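Local coordinates for molybdopterin synthase catalytic subunit (Homo sapiens, PDB 5MPO), which catalyses the conversion of precursor Z into molybdopterin, building its dithiolene group with two sulfur atoms taken from the thiocarboxylated small subunit MOCS2A, at residues 32-37 against 111-116; 69-74 against 98-103; 79-84 against 126-131. All coordinates share one frame; numbering follows the deposited sequence.

Contact 1 of 3, residues 32-37 against 111-116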
loop_
_atom_site.group_PDB
_atom_site.type_symbol
_atom_site.label_atom_id
_atom_site.label_comp_id
_atom_site.label_asym_id
_atom_site.label_seq_id
_atom_site.Cartn_x
_atom_site.Cartn_y
_atom_site.Cartn_z
ATOM N N ASP C 32 9.600 -5.693 7.267
ATOM C CA ASP C 32 9.593 -5.212 8.635
ATOM C C ASP C 32 10.633 -4.152 8.877
ATOM O O ASP C 32 10.335 -3.124 9.462
ATOM C CB ASP C 32 9.798 -6.360 9.631
ATOM C CG ASP C 32 9.214 -6.039 10.996
ATOM O OD1 ASP C 32 7.948 -6.201 11.168
ATOM O OD2 ASP C 32 10.041 -5.589 11.846
ATOM N N GLU C 33 11.851 -4.413 8.424
ATOM C CA GLU C 33 12.929 -3.426 8.434
ATOM C C GLU C 33 12.416 -2.118 7.839
ATOM O O GLU C 33 12.499 -1.074 8.504
ATOM C CB GLU C 33 14.119 -3.944 7.627
ATOM C CG GLU C 33 15.305 -2.984 7.415
ATOM C CD GLU C 33 16.150 -3.218 6.124
ATOM O OE1 GLU C 33 17.249 -2.629 6.134
ATOM O OE2 GLU C 33 15.755 -3.916 5.099
ATOM N N VAL C 34 11.858 -2.182 6.612
ATOM C CA VAL C 34 11.576 -0.964 5.835
ATOM C C VAL C 34 10.384 -0.228 6.430
ATOM O O VAL C 34 10.368 0.994 6.454
ATOM C CB VAL C 34 11.266 -1.269 4.357
ATOM C CG1 VAL C 34 10.779 -0.028 3.600
ATOM C CG2 VAL C 34 12.461 -1.840 3.675
ATOM N N SER C 35 9.390 -0.975 6.899
ATOM C CA SER C 35 8.226 -0.385 7.499
ATOM C C SER C 35 8.667 0.360 8.759
ATOM O O SER C 35 8.165 1.443 9.000
ATOM C CB SER C 35 7.106 -1.423 7.724
ATOM O OG SER C 35 7.556 -2.443 8.557
ATOM N N GLN C 36 9.666 -0.150 9.490
ATOM C CA GLN C 36 10.197 0.540 10.709
ATOM C C GLN C 36 10.923 1.830 10.404
ATOM O O GLN C 36 10.978 2.725 11.225
ATOM C CB GLN C 36 11.122 -0.365 11.542
ATOM N N LEU C 37 11.472 1.952 9.209
ATOM C CA LEU C 37 12.221 3.127 8.865
ATOM C C LEU C 37 11.288 4.282 8.658
ATOM O O LEU C 37 11.725 5.428 8.749
ATOM C CB LEU C 37 13.062 2.887 7.628
ATOM C CG LEU C 37 14.235 1.911 7.829
ATOM C CD1 LEU C 37 14.818 1.515 6.484
ATOM C CD2 LEU C 37 15.353 2.524 8.681
ATOM N N ILE C 111 10.660 -2.463 -2.308
ATOM C CA ILE C 111 9.740 -2.186 -1.232
ATOM C C ILE C 111 9.796 -0.698 -1.146
ATOM O O ILE C 111 10.872 -0.098 -0.991
ATOM C CB ILE C 111 10.152 -2.831 0.107
ATOM C CG1 ILE C 111 10.110 -4.349 0.052
ATOM C CG2 ILE C 111 9.272 -2.413 1.268
ATOM C CD1 ILE C 111 10.701 -4.970 1.317
ATOM N N ILE C 112 8.610 -0.112 -1.250
ATOM C CA ILE C 112 8.363 1.311 -1.053
ATOM C C ILE C 112 7.395 1.458 0.107
ATOM O O ILE C 112 6.386 0.729 0.203
ATOM C CB ILE C 112 7.736 1.929 -2.300
ATOM C CG1 ILE C 112 8.698 1.831 -3.487
ATOM C CG2 ILE C 112 7.445 3.390 -2.048
ATOM C CD1 ILE C 112 8.071 2.018 -4.854
ATOM N N ALA C 113 7.713 2.384 0.984
ATOM C CA ALA C 113 6.875 2.712 2.091
ATOM C C ALA C 113 6.786 4.247 2.257
ATOM O O ALA C 113 7.782 4.937 2.097
ATOM C CB ALA C 113 7.441 2.069 3.344
ATOM N N VAL C 114 5.600 4.742 2.623
ATOM C CA VAL C 114 5.359 6.147 2.944
ATOM C C VAL C 114 4.508 6.255 4.172
ATOM O O VAL C 114 3.501 5.553 4.253
ATOM C CB VAL C 114 4.605 6.885 1.792
ATOM C CG1 VAL C 114 4.435 8.364 2.141
ATOM C CG2 VAL C 114 5.380 6.756 0.487
ATOM N N SER C 115 4.889 7.140 5.098
ATOM C CA SER C 115 4.051 7.472 6.293
ATOM C C SER C 115 3.501 8.877 6.217
ATOM O O SER C 115 4.161 9.770 5.740
ATOM C CB SER C 115 4.844 7.342 7.612
ATOM O OG SER C 115 6.017 8.170 7.600
ATOM N N SER C 116 2.300 9.085 6.710
ATOM C CA SER C 116 1.728 10.443 6.816
ATOM C C SER C 116 0.669 10.459 7.931
ATOM O O SER C 116 0.296 9.422 8.455
ATOM C CB SER C 116 1.066 10.859 5.501
ATOM O OG SER C 116 0.089 9.894 5.148
#

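Contact 2 of 3, residues 69-74 against 98-103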
loop_
_atom_site.group_PDB
_atom_site.type_symbol
_atom_site.label_atom_id
_atom_site.label_comp_id
_atom_site.label_asym_id
_atom_site.label_seq_id
_atom_site.Cartn_x
_atom_site.Cartn_y
_atom_site.Cartn_z
ATOM N N ALA C 69 21.113 -1.706 -12.544
ATOM C CA ALA C 69 20.811 -0.285 -12.504
ATOM C C ALA C 69 21.995 0.600 -12.837
ATOM O O ALA C 69 23.111 0.248 -12.563
ATOM C CB ALA C 69 20.310 0.055 -11.110
ATOM N N TYR C 70 21.715 1.792 -13.350
ATOM C CA TYR C 70 22.686 2.847 -13.483
ATOM C C TYR C 70 22.662 3.626 -12.182
ATOM O O TYR C 70 21.854 4.544 -12.012
ATOM C CB TYR C 70 22.353 3.721 -14.718
ATOM C CG TYR C 70 23.274 4.856 -15.039
ATOM C CD1 TYR C 70 24.634 4.847 -14.684
ATOM C CD2 TYR C 70 22.805 5.932 -15.763
ATOM C CE1 TYR C 70 25.481 5.916 -15.001
ATOM C CE2 TYR C 70 23.637 7.009 -16.092
ATOM C CZ TYR C 70 24.979 6.997 -15.717
ATOM O OH TYR C 70 25.790 8.069 -16.074
ATOM N N LEU C 71 23.563 3.221 -11.281
ATOM C CA LEU C 71 23.936 3.976 -10.091
ATOM C C LEU C 71 25.176 4.905 -10.293
ATOM O O LEU C 71 26.184 4.487 -10.837
ATOM C CB LEU C 71 24.236 3.002 -8.944
ATOM C CG LEU C 71 22.966 2.366 -8.425
ATOM C CD1 LEU C 71 23.246 1.219 -7.465
ATOM C CD2 LEU C 71 22.101 3.447 -7.775
ATOM N N PRO C 72 25.149 6.125 -9.790
ATOM C CA PRO C 72 24.167 6.607 -8.839
ATOM C C PRO C 72 22.942 7.325 -9.417
ATOM O O PRO C 72 22.182 7.897 -8.631
ATOM C CB PRO C 72 25.005 7.612 -8.004
ATOM C CG PRO C 72 26.102 8.061 -8.929
ATOM C CD PRO C 72 26.097 7.186 -10.148
ATOM N N MET C 73 22.732 7.308 -10.739
ATOM C CA MET C 73 21.628 8.066 -11.329
ATOM C C MET C 73 20.253 7.574 -10.819
ATOM O O MET C 73 19.337 8.366 -10.605
ATOM C CB MET C 73 21.622 7.945 -12.851
ATOM C CG MET C 73 20.635 8.895 -13.535
ATOM S SD MET C 73 20.499 8.611 -15.300
ATOM C CE MET C 73 19.134 9.643 -15.850
ATOM N N ALA C 74 20.116 6.269 -10.664
ATOM C CA ALA C 74 18.866 5.692 -10.185
ATOM C C ALA C 74 18.563 6.210 -8.804
ATOM O O ALA C 74 17.417 6.509 -8.493
ATOM C CB ALA C 74 18.956 4.197 -10.145
ATOM N N HIS C 98 15.466 -0.989 -3.323
ATOM C CA HIS C 98 15.439 -1.826 -4.525
ATOM C C HIS C 98 16.579 -2.825 -4.511
ATOM O O HIS C 98 17.708 -2.482 -4.225
ATOM C CB HIS C 98 15.448 -0.954 -5.775
ATOM C CG HIS C 98 14.901 -1.625 -7.004
ATOM N ND1 HIS C 98 15.348 -2.862 -7.447
ATOM C CD2 HIS C 98 13.984 -1.215 -7.909
ATOM C CE1 HIS C 98 14.742 -3.176 -8.572
ATOM N NE2 HIS C 98 13.899 -2.203 -8.868
ATOM N N ARG C 99 16.268 -4.082 -4.781
ATOM C CA ARG C 99 17.273 -5.140 -4.779
ATOM C C ARG C 99 17.872 -5.317 -6.142
ATOM O O ARG C 99 17.184 -5.181 -7.149
ATOM C CB ARG C 99 16.676 -6.443 -4.317
ATOM C CG ARG C 99 17.691 -7.551 -4.145
ATOM C CD ARG C 99 17.045 -8.672 -3.399
ATOM N NE ARG C 99 17.793 -9.885 -3.613
ATOM C CZ ARG C 99 17.376 -11.101 -3.288
ATOM N NH1 ARG C 99 16.200 -11.299 -2.699
ATOM N NH2 ARG C 99 18.152 -12.140 -3.555
ATOM N N LEU C 100 19.170 -5.602 -6.188
ATOM C CA LEU C 100 19.852 -5.723 -7.472
ATOM C C LEU C 100 20.471 -7.110 -7.650
ATOM O O LEU C 100 20.698 -7.793 -6.684
ATOM C CB LEU C 100 20.887 -4.608 -7.597
ATOM C CG LEU C 100 20.338 -3.199 -7.807
ATOM C CD1 LEU C 100 21.447 -2.204 -8.125
ATOM C CD2 LEU C 100 19.300 -3.166 -8.928
ATOM N N GLY C 101 20.746 -7.499 -8.903
ATOM C CA GLY C 101 21.139 -8.860 -9.227
ATOM C C GLY C 101 19.952 -9.817 -9.143
ATOM O O GLY C 101 18.859 -9.466 -9.577
ATOM N N LEU C 102 20.163 -10.993 -8.559
ATOM C CA LEU C 102 19.224 -12.109 -8.642
ATOM C C LEU C 102 18.138 -12.128 -7.588
ATOM O O LEU C 102 18.390 -12.274 -6.373
ATOM C CB LEU C 102 19.973 -13.458 -8.618
ATOM C CG LEU C 102 20.720 -13.718 -9.946
ATOM C CD1 LEU C 102 21.726 -14.846 -9.763
ATOM C CD2 LEU C 102 19.782 -13.990 -11.127
ATOM N N VAL C 103 16.907 -12.024 -8.062
ATOM C CA VAL C 103 15.751 -12.012 -7.159
ATOM C C VAL C 103 14.959 -13.248 -7.526
ATOM O O VAL C 103 14.258 -13.261 -8.556
ATOM C CB VAL C 103 14.902 -10.734 -7.302
ATOM C CG1 VAL C 103 13.804 -10.694 -6.249
ATOM C CG2 VAL C 103 15.813 -9.525 -7.185
#

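Contact 3 of 3, residues 79-84 against 126-131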
loop_
_atom_site.group_PDB
_atom_site.type_symbol
_atom_site.label_atom_id
_atom_site.label_comp_id
_atom_site.label_asym_id
_atom_site.label_seq_id
_atom_site.Cartn_x
_atom_site.Cartn_y
_atom_site.Cartn_z
ATOM N N ARG C 79 15.518 10.282 -5.637
ATOM C CA ARG C 79 15.477 11.504 -4.843
ATOM C C ARG C 79 14.531 12.504 -5.472
ATOM O O ARG C 79 13.900 13.273 -4.774
ATOM C CB ARG C 79 16.881 12.160 -4.621
ATOM C CG ARG C 79 17.780 11.363 -3.659
ATOM C CD ARG C 79 19.119 12.003 -3.245
ATOM N NE ARG C 79 19.982 12.242 -4.420
ATOM C CZ ARG C 79 21.030 11.497 -4.827
ATOM N NH1 ARG C 79 21.446 10.419 -4.154
ATOM N NH2 ARG C 79 21.678 11.835 -5.948
ATOM N N LYS C 80 14.490 12.564 -6.788
ATOM C CA LYS C 80 13.557 13.453 -7.425
ATOM C C LYS C 80 12.101 13.014 -7.173
ATOM O O LYS C 80 11.214 13.837 -6.919
ATOM C CB LYS C 80 13.776 13.509 -8.927
ATOM C CG LYS C 80 14.881 14.447 -9.333
ATOM C CD LYS C 80 15.017 14.338 -10.816
ATOM C CE LYS C 80 16.411 14.753 -11.237
ATOM N NZ LYS C 80 16.561 14.319 -12.666
ATOM N N ILE C 81 11.862 11.722 -7.267
ATOM C CA ILE C 81 10.548 11.235 -6.906
ATOM C C ILE C 81 10.140 11.615 -5.467
ATOM O O ILE C 81 8.971 12.041 -5.216
ATOM C CB ILE C 81 10.485 9.738 -7.153
ATOM C CG1 ILE C 81 10.416 9.506 -8.657
ATOM C CG2 ILE C 81 9.323 9.077 -6.388
ATOM C CD1 ILE C 81 10.662 8.045 -8.959
ATOM N N CYS C 82 11.072 11.458 -4.529
ATOM C CA CYS C 82 10.817 11.875 -3.124
ATOM C C CYS C 82 10.388 13.336 -3.008
ATOM O O CYS C 82 9.402 13.707 -2.341
ATOM C CB CYS C 82 12.011 11.582 -2.246
ATOM S SG CYS C 82 12.176 9.783 -2.015
ATOM N N SER C 83 11.100 14.146 -3.742
ATOM C CA SER C 83 10.970 15.569 -3.661
ATOM C C SER C 83 9.648 16.002 -4.331
ATOM O O SER C 83 8.930 16.867 -3.872
ATOM C CB SER C 83 12.247 16.152 -4.310
ATOM O OG SER C 83 12.149 17.532 -4.476
ATOM N N ASP C 84 9.305 15.380 -5.436
ATOM C CA ASP C 84 8.059 15.689 -6.080
ATOM C C ASP C 84 6.866 15.238 -5.236
ATOM O O ASP C 84 5.874 15.939 -5.134
ATOM C CB ASP C 84 8.063 15.039 -7.441
ATOM C CG ASP C 84 9.028 15.788 -8.438
ATOM O OD1 ASP C 84 9.391 16.985 -8.230
ATOM O OD2 ASP C 84 9.394 15.186 -9.443
ATOM N N VAL C 126 2.531 6.319 -2.580
ATOM C CA VAL C 126 3.137 5.041 -2.861
ATOM C C VAL C 126 2.851 4.693 -4.294
ATOM O O VAL C 126 3.724 4.226 -5.047
ATOM C CB VAL C 126 2.618 3.949 -1.933
ATOM C CG1 VAL C 126 2.859 2.561 -2.507
ATOM C CG2 VAL C 126 3.338 4.047 -0.607
ATOM N N SER C 127 1.624 4.947 -4.676
ATOM C CA SER C 127 1.197 4.657 -6.016
ATOM C C SER C 127 1.987 5.485 -7.056
ATOM O O SER C 127 2.466 4.935 -8.022
ATOM C CB SER C 127 -0.302 4.904 -6.129
ATOM O OG SER C 127 -0.731 4.545 -7.406
ATOM N N TYR C 128 2.106 6.793 -6.842
ATOM C CA TYR C 128 2.932 7.635 -7.679
ATOM C C TYR C 128 4.429 7.186 -7.688
ATOM O O TYR C 128 5.076 7.251 -8.710
ATOM C CB TYR C 128 2.900 9.067 -7.196
ATOM C CG TYR C 128 3.841 9.969 -7.984
ATOM C CD1 TYR C 128 3.470 10.475 -9.272
ATOM C CD2 TYR C 128 5.112 10.330 -7.460
ATOM C CE1 TYR C 128 4.303 11.335 -9.975
ATOM C CE2 TYR C 128 5.977 11.182 -8.178
ATOM C CZ TYR C 128 5.592 11.681 -9.430
ATOM O OH TYR C 128 6.454 12.510 -10.144
ATOM N N ALA C 129 4.941 6.753 -6.542
ATOM C CA ALA C 129 6.310 6.321 -6.457
ATOM C C ALA C 129 6.581 5.082 -7.345
ATOM O O ALA C 129 7.496 5.110 -8.161
ATOM C CB ALA C 129 6.690 6.062 -5.020
ATOM N N ILE C 130 5.818 4.019 -7.189
ATOM C CA ILE C 130 6.035 2.841 -8.011
ATOM C C ILE C 130 5.817 3.097 -9.515
ATOM O O ILE C 130 6.584 2.636 -10.328
ATOM C CB ILE C 130 5.247 1.605 -7.528
ATOM C CG1 ILE C 130 5.666 0.368 -8.347
ATOM C CG2 ILE C 130 3.732 1.784 -7.643
ATOM C CD1 ILE C 130 7.154 -0.003 -8.200
ATOM N N ASP C 131 4.805 3.843 -9.874
ATOM C CA ASP C 131 4.597 4.209 -11.268
ATOM C C ASP C 131 5.714 5.014 -11.898
ATOM O O ASP C 131 6.058 4.834 -13.094
ATOM C CB ASP C 131 3.280 5.010 -11.456
ATOM C CG ASP C 131 2.017 4.119 -11.235
ATOM O OD1 ASP C 131 2.124 2.863 -11.119
ATOM O OD2 ASP C 131 0.922 4.680 -11.139
#

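Contact 1 of 3, residues 32-37 against 111-116
V34 is the one residue of helix 32-37 that packs on strand 111-116, and it does so with apolar carbons alone, CG1 leading. Its CG1 lies 3.7 Å from I111 CG2 and 4.0 Å from A113 CB, so a single methyl bridges two alternate residues on the same face of the strand. With CG1 anti to the backbone N (chi1 172°), the valine presents this branch to the strand, while its CG2 still brushes the same isoleucine methyl at 4.0 Å. The V34 and I111 side chains cross obliquely, and I111 meets the helix through its CG2 branch. All three residues are buried.

No hydrogen bond joins the two segments; the polar groups look elsewhere. The backbone of I111 pairs with F97 and that of A113 with A95, which fixes the strand beneath the helix. S115 OG bonds to V38 O, which follows segment 32-37 directly. D32 N bonds to D32 OD1 of the second subunit, another copy of this protein.

Helix 31-38 thus covers one face of the mixed sheet, while I112 and V114 point to helix 119-136 on the other: a helix on each face, an alpha-beta-alpha layering.

Contact 2 of 3, residues 69-74 against 98-103
L100 pushes its two methyl groups against A69, and this is the fuller part of the contact, two methyls against one. L100 CD1 lies 3.9 Å from A69 CB, and L100 CD2 stands 4.0 Å from A69 CB, so the small alanine is met by both branches of the leucine fork. The fork points this way because CG of L100 lies anti to its own carbonyl carbon, beside the backbone N (chi1 -72°). The CA atoms of A69 and L100 are 7.5 Å apart, a gap crossed mainly by the longer side chain.

On the solvent side the packing thins. L71 is exposed and meets L100 tip to tip, L71 CD1 to L100 CD1 at 3.9 Å, with one methyl from each residue. No hydrogen bond crosses between the segments.

Deeper in, buried H98 donates from ND1 to R99 O at 3.0 Å, the donor rising 38° above the carbonyl plane. Its NE2 is bonded to the backbone of another protein's chain, so both ring nitrogens are engaged. The L100 side chain is about 9 Å from that of K141, a predicted substrate-binding residue, so the contact probably borders the active site.

It joins the end of strand 60-69 and the turn into helix 73-88, where a cis peptide precedes P72, to the break between strands 91-99 and 101-104. L100 also rests on Y67, A69 touches I139 of strand 139-145, and L71 packs on F24 of strand 20-25.

Contact 3 of 3, residues 79-84 against 126-131
Two helices packed side by side, 73-88 and 119-136, supply this contact, and they run nearly antiparallel: over the short segments 79-84 and 126-131 the directions differ by 153° and the axes come within 10.3 Å. The backbones draw nearest at I81 and A129, whose CA atoms are 6.5 Å apart, consistent with the small side chain of A129.

I81 carries the buried part. Its CG2, anti to the backbone N, reaches A129 CA at 4.1 Å and A129 CB at 4.2 Å. The same I81 CG2 lies 4.3 Å from Y128 CE2, so one methyl touches the alanine and the margin of the neighbouring ring. I81 O approaches Y128 at the ring edge, near its plane, 4.3 Å from CE2. These are loose van der Waals distances.

Toward the outside, Y128 reaches across to D84. With CG anti to the backbone N (chi1 176°), the phenol extends toward helix 79-84, and its OH stops 4.0 Å from D84 CB. The OH of Y128 is equally 4.0 Å from D84 OD2, too long for a hydrogen bond, and the carboxylate and ring planes stand 68° apart. Packing alone therefore joins the two segments.

Beyond them, Y128 and A129 also touch I85, one residue on from D84 in helix 73-88. Helix 119-136 sits on the sheet: A129 meets I112, V126 meets V114, and I130 lies over I110, I112 and F49. On a further side D131 forms a salt bridge with R119 of the second subunit, while K80 pairs with an acidic side chain of another protein's chain.

Overall arrangement
Contacts 1 and 3 sit 14 Å apart between centres on the two faces of one mixed sheet, and they touch through strand 108-116: V114 CG2 comes within 3.6 Å of V126 CG2. That strand leads directly into helix 119-136. Contact 2 lies about 19 Å from contact 1 and 17 Å from contact 3, centre to centre, where the mixed sheet passes into the antiparallel one; it shares helix 73-88 with contact 3. Along the chain, contact 2 nests inside the loop closed by contact 1, whereas contact 3 alternates with both. The chain is therefore interlaced into one compact unit, with contacts 1 and 3 each also touching the second subunit.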